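Local coordinates for heme oxygenase 1 (Synechocystis sp., PDB 1WE1), which probably opens the heme ring with oxygen and reducing equivalents, giving biliverdin IXalpha, carbon monoxide and released ferrous iron, at residues Y39-G44 and F86-N91. Residues are numbered along the deposited sequence; the frame is centred on the assembly and turned at random.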
ATOM      1  N   TYR A  39     -10.661  -9.141   3.003  1.00 42.02           N
ATOM      2  CA  TYR A  39      -9.286  -8.683   3.211  1.00 42.18           C
ATOM      3  C   TYR A  39      -8.301  -9.477   2.367  1.00 42.13           C
ATOM      4  O   TYR A  39      -7.227  -9.011   2.027  1.00 42.11           O
ATOM      5  CB  TYR A  39      -8.924  -8.802   4.697  1.00 42.59           C
ATOM      6  CG  TYR A  39      -7.467  -8.541   5.027  1.00 43.83           C
ATOM      7  CD1 TYR A  39      -6.517  -9.560   4.945  1.00 42.71           C
ATOM      8  CD2 TYR A  39      -7.034  -7.265   5.407  1.00 44.29           C
ATOM      9  CE1 TYR A  39      -5.171  -9.315   5.228  1.00 44.15           C
ATOM     10  CE2 TYR A  39      -5.693  -7.010   5.693  1.00 43.83           C
ATOM     11  CZ  TYR A  39      -4.770  -8.034   5.602  1.00 43.91           C
ATOM     12  OH  TYR A  39      -3.451  -7.779   5.877  1.00 41.35           O
ATOM     13  N   ARG A  40      -8.687 -10.692   2.031  1.00 44.16           N
ATOM     14  CA  ARG A  40      -7.865 -11.589   1.234  1.00 44.22           C
ATOM     15  C   ARG A  40      -7.756 -11.047  -0.200  1.00 43.62           C
ATOM     16  O   ARG A  40      -6.734 -11.205  -0.872  1.00 40.74           O
ATOM     17  CB  ARG A  40      -8.535 -12.974   1.242  1.00 46.90           C
ATOM     18  CG  ARG A  40      -7.714 -14.095   0.676  1.00 48.16           C
ATOM     19  CD  ARG A  40      -8.311 -15.453   1.000  1.00 45.65           C
ATOM     20  NE  ARG A  40      -9.561 -15.740   0.309  1.00 44.69           N
ATOM     21  CZ  ARG A  40      -9.971 -16.980   0.038  1.00 45.47           C
ATOM     22  NH1 ARG A  40      -9.220 -18.012   0.401  1.00 43.69           N
ATOM     23  NH2 ARG A  40     -11.121 -17.197  -0.590  1.00 42.74           N
ATOM     24  N   LYS A  41      -8.827 -10.407  -0.660  1.00 43.55           N
ATOM     25  CA  LYS A  41      -8.860  -9.853  -2.001  1.00 44.47           C
ATOM     26  C   LYS A  41      -8.028  -8.580  -2.088  1.00 43.73           C
ATOM     27  O   LYS A  41      -7.473  -8.252  -3.143  1.00 43.57           O
ATOM     28  CB  LYS A  41     -10.312  -9.598  -2.419  1.00 47.83           C
ATOM     29  CG  LYS A  41     -11.147 -10.878  -2.454  1.00 52.52           C
ATOM     30  CD  LYS A  41     -12.466 -10.728  -3.219  1.00 56.63           C
ATOM     31  CE  LYS A  41     -13.115 -12.103  -3.428  1.00 60.26           C
ATOM     32  NZ  LYS A  41     -14.191 -12.139  -4.467  1.00 62.61           N
ATOM     33  N   LEU A  42      -7.934  -7.868  -0.968  1.00 42.50           N
ATOM     34  CA  LEU A  42      -7.142  -6.652  -0.907  1.00 41.63           C
ATOM     35  C   LEU A  42      -5.681  -7.050  -1.063  1.00 40.06           C
ATOM     36  O   LEU A  42      -4.932  -6.434  -1.820  1.00 41.89           O
ATOM     37  CB  LEU A  42      -7.344  -5.958   0.433  1.00 43.78           C
ATOM     38  CG  LEU A  42      -6.673  -4.592   0.550  1.00 44.38           C
ATOM     39  CD1 LEU A  42      -7.318  -3.648  -0.449  1.00 45.36           C
ATOM     40  CD2 LEU A  42      -6.823  -4.059   1.973  1.00 43.04           C
ATOM     41  N   VAL A  43      -5.291  -8.100  -0.350  1.00 37.27           N
ATOM     42  CA  VAL A  43      -3.927  -8.608  -0.409  1.00 35.59           C
ATOM     43  C   VAL A  43      -3.582  -9.014  -1.832  1.00 35.17           C
ATOM     44  O   VAL A  43      -2.474  -8.769  -2.299  1.00 34.67           O
ATOM     45  CB  VAL A  43      -3.758  -9.821   0.530  1.00 36.90           C
ATOM     46  CG1 VAL A  43      -2.366 -10.452   0.358  1.00 35.53           C
ATOM     47  CG2 VAL A  43      -3.968  -9.375   1.980  1.00 36.01           C
ATOM     48  N   GLY A  44      -4.531  -9.646  -2.515  1.00 34.09           N
ATOM     49  CA  GLY A  44      -4.304 -10.050  -3.890  1.00 33.86           C
ATOM     50  C   GLY A  44      -4.038  -8.818  -4.741  1.00 35.47           C
ATOM     51  O   GLY A  44      -3.103  -8.801  -5.543  1.00 37.08           O
ATOM     52  N   PHE A  86      -0.854 -18.038   2.850  1.00 47.10           N
ATOM     53  CA  PHE A  86      -1.599 -18.225   4.081  1.00 46.05           C
ATOM     54  C   PHE A  86      -3.125 -18.108   3.909  1.00 46.49           C
ATOM     55  O   PHE A  86      -3.882 -18.931   4.437  1.00 48.98           O
ATOM     56  CB  PHE A  86      -1.116 -17.218   5.130  1.00 44.90           C
ATOM     57  CG  PHE A  86      -1.928 -17.228   6.392  1.00 44.14           C
ATOM     58  CD1 PHE A  86      -1.728 -18.214   7.357  1.00 44.70           C
ATOM     59  CD2 PHE A  86      -2.941 -16.294   6.584  1.00 41.60           C
ATOM     60  CE1 PHE A  86      -2.532 -18.277   8.501  1.00 43.69           C
ATOM     61  CE2 PHE A  86      -3.749 -16.345   7.717  1.00 44.04           C
ATOM     62  CZ  PHE A  86      -3.545 -17.343   8.680  1.00 44.20           C
ATOM     63  N   TYR A  87      -3.581 -17.094   3.180  1.00 44.68           N
ATOM     64  CA  TYR A  87      -5.010 -16.893   2.973  1.00 41.34           C
ATOM     65  C   TYR A  87      -5.621 -17.782   1.900  1.00 43.52           C
ATOM     66  O   TYR A  87      -6.803 -18.114   1.970  1.00 43.92           O
ATOM     67  CB  TYR A  87      -5.284 -15.431   2.633  1.00 38.10           C
ATOM     68  CG  TYR A  87      -5.048 -14.513   3.794  1.00 35.95           C
ATOM     69  CD1 TYR A  87      -3.907 -13.725   3.864  1.00 35.40           C
ATOM     70  CD2 TYR A  87      -5.933 -14.482   4.856  1.00 35.04           C
ATOM     71  CE1 TYR A  87      -3.657 -12.931   4.970  1.00 36.52           C
ATOM     72  CE2 TYR A  87      -5.695 -13.701   5.966  1.00 36.23           C
ATOM     73  CZ  TYR A  87      -4.555 -12.923   6.023  1.00 37.43           C
ATOM     74  OH  TYR A  87      -4.329 -12.135   7.134  1.00 36.23           O
ATOM     75  N   TYR A  88      -4.819 -18.164   0.911  1.00 44.28           N
ATOM     76  CA  TYR A  88      -5.302 -18.998  -0.184  1.00 45.34           C
ATOM     77  C   TYR A  88      -4.771 -20.418  -0.170  1.00 45.73           C
ATOM     78  O   TYR A  88      -5.418 -21.329  -0.699  1.00 47.21           O
ATOM     79  CB  TYR A  88      -4.946 -18.364  -1.529  1.00 44.58           C
ATOM     80  CG  TYR A  88      -5.829 -17.200  -1.892  1.00 46.18           C
ATOM     81  CD1 TYR A  88      -7.141 -17.402  -2.341  1.00 45.52           C
ATOM     82  CD2 TYR A  88      -5.367 -15.895  -1.769  1.00 44.78           C
ATOM     83  CE1 TYR A  88      -7.961 -16.330  -2.654  1.00 45.79           C
ATOM     84  CE2 TYR A  88      -6.174 -14.823  -2.078  1.00 45.87           C
ATOM     85  CZ  TYR A  88      -7.468 -15.039  -2.517  1.00 46.11           C
ATOM     86  OH  TYR A  88      -8.261 -13.953  -2.791  1.00 46.11           O
ATOM     87  N   GLY A  89      -3.591 -20.609   0.403  1.00 44.39           N
ATOM     88  CA  GLY A  89      -3.018 -21.939   0.445  1.00 44.87           C
ATOM     89  C   GLY A  89      -2.101 -22.204  -0.731  1.00 46.91           C
ATOM     90  O   GLY A  89      -1.936 -21.358  -1.608  1.00 48.22           O
ATOM     91  N   SER A  90      -1.518 -23.398  -0.756  1.00 46.69           N
ATOM     92  CA  SER A  90      -0.585 -23.800  -1.798  1.00 46.41           C
ATOM     93  C   SER A  90      -0.966 -23.510  -3.242  1.00 45.60           C
ATOM     94  O   SER A  90      -0.088 -23.244  -4.058  1.00 46.42           O
ATOM     95  CB  SER A  90      -0.260 -25.285  -1.651  1.00 47.31           C
ATOM     96  OG  SER A  90       0.455 -25.511  -0.450  1.00 50.45           O
ATOM     97  N   ASN A  91      -2.248 -23.575  -3.581  1.00 42.65           N
ATOM     98  CA  ASN A  91      -2.622 -23.299  -4.957  1.00 41.00           C
ATOM     99  C   ASN A  91      -2.912 -21.808  -5.175  1.00 40.50           C
ATOM    100  O   ASN A  91      -3.625 -21.457  -6.126  1.00 39.36           O
ATOM    101  CB  ASN A  91      -3.864 -24.111  -5.366  1.00 43.46           C
ATOM    102  CG  ASN A  91      -3.688 -25.612  -5.189  1.00 44.55           C
ATOM    103  OD1 ASN A  91      -2.606 -26.162  -5.392  1.00 47.91           O
ATOM    104  ND2 ASN A  91      -4.769 -26.286  -4.828  1.00 44.66           N
TER
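With CG anti to its backbone N (chi1 -170°) and the chain bent at chi3, Arg40 reaches helix 77-88 at Tyr87 and Tyr88, whose CG atoms both lie beside their own backbone N. The Arg40 guanidinium lies flat over one face of the Tyr88 ring, a cation-pi stack with centres 4.1 Å apart and planes only 10° from parallel. Nearer the backbone, Arg40 CD sits over the same face in a CH-pi contact, 3.7 Å from the centroid of the Tyr88 ring. Arg40 NH1 donates a hydrogen bond of 2.9 Å to Tyr87 O, which lies close to the guanidinium plane and so helps fix the rotation of the group upon the ring. Tyr87 O also accepts from Lys36 NZ. The carbonyl belongs to the last turn of helix 77-88, after which Gly89 leaves helical angles with positive phi, and the contact thus joins this C-terminal end to the early part of helix 36-59 in the all-helical heme oxygenase fold. An alanine in place of Arg40 would probably leave Tyr88 without its stacked guanidinium and Tyr87 O with one donor fewer, though Lys36 NZ would remain. One residue earlier, Tyr39 turns its edge toward the face of Tyr87 in an offset edge-to-face pair, planes at 60°, with Tyr39 CE1 3.7 Å from Tyr87 CZ. Both hydroxyls bond elsewhere, Tyr39 OH with Tyr156 OH and Tyr87 OH with Gly152 O.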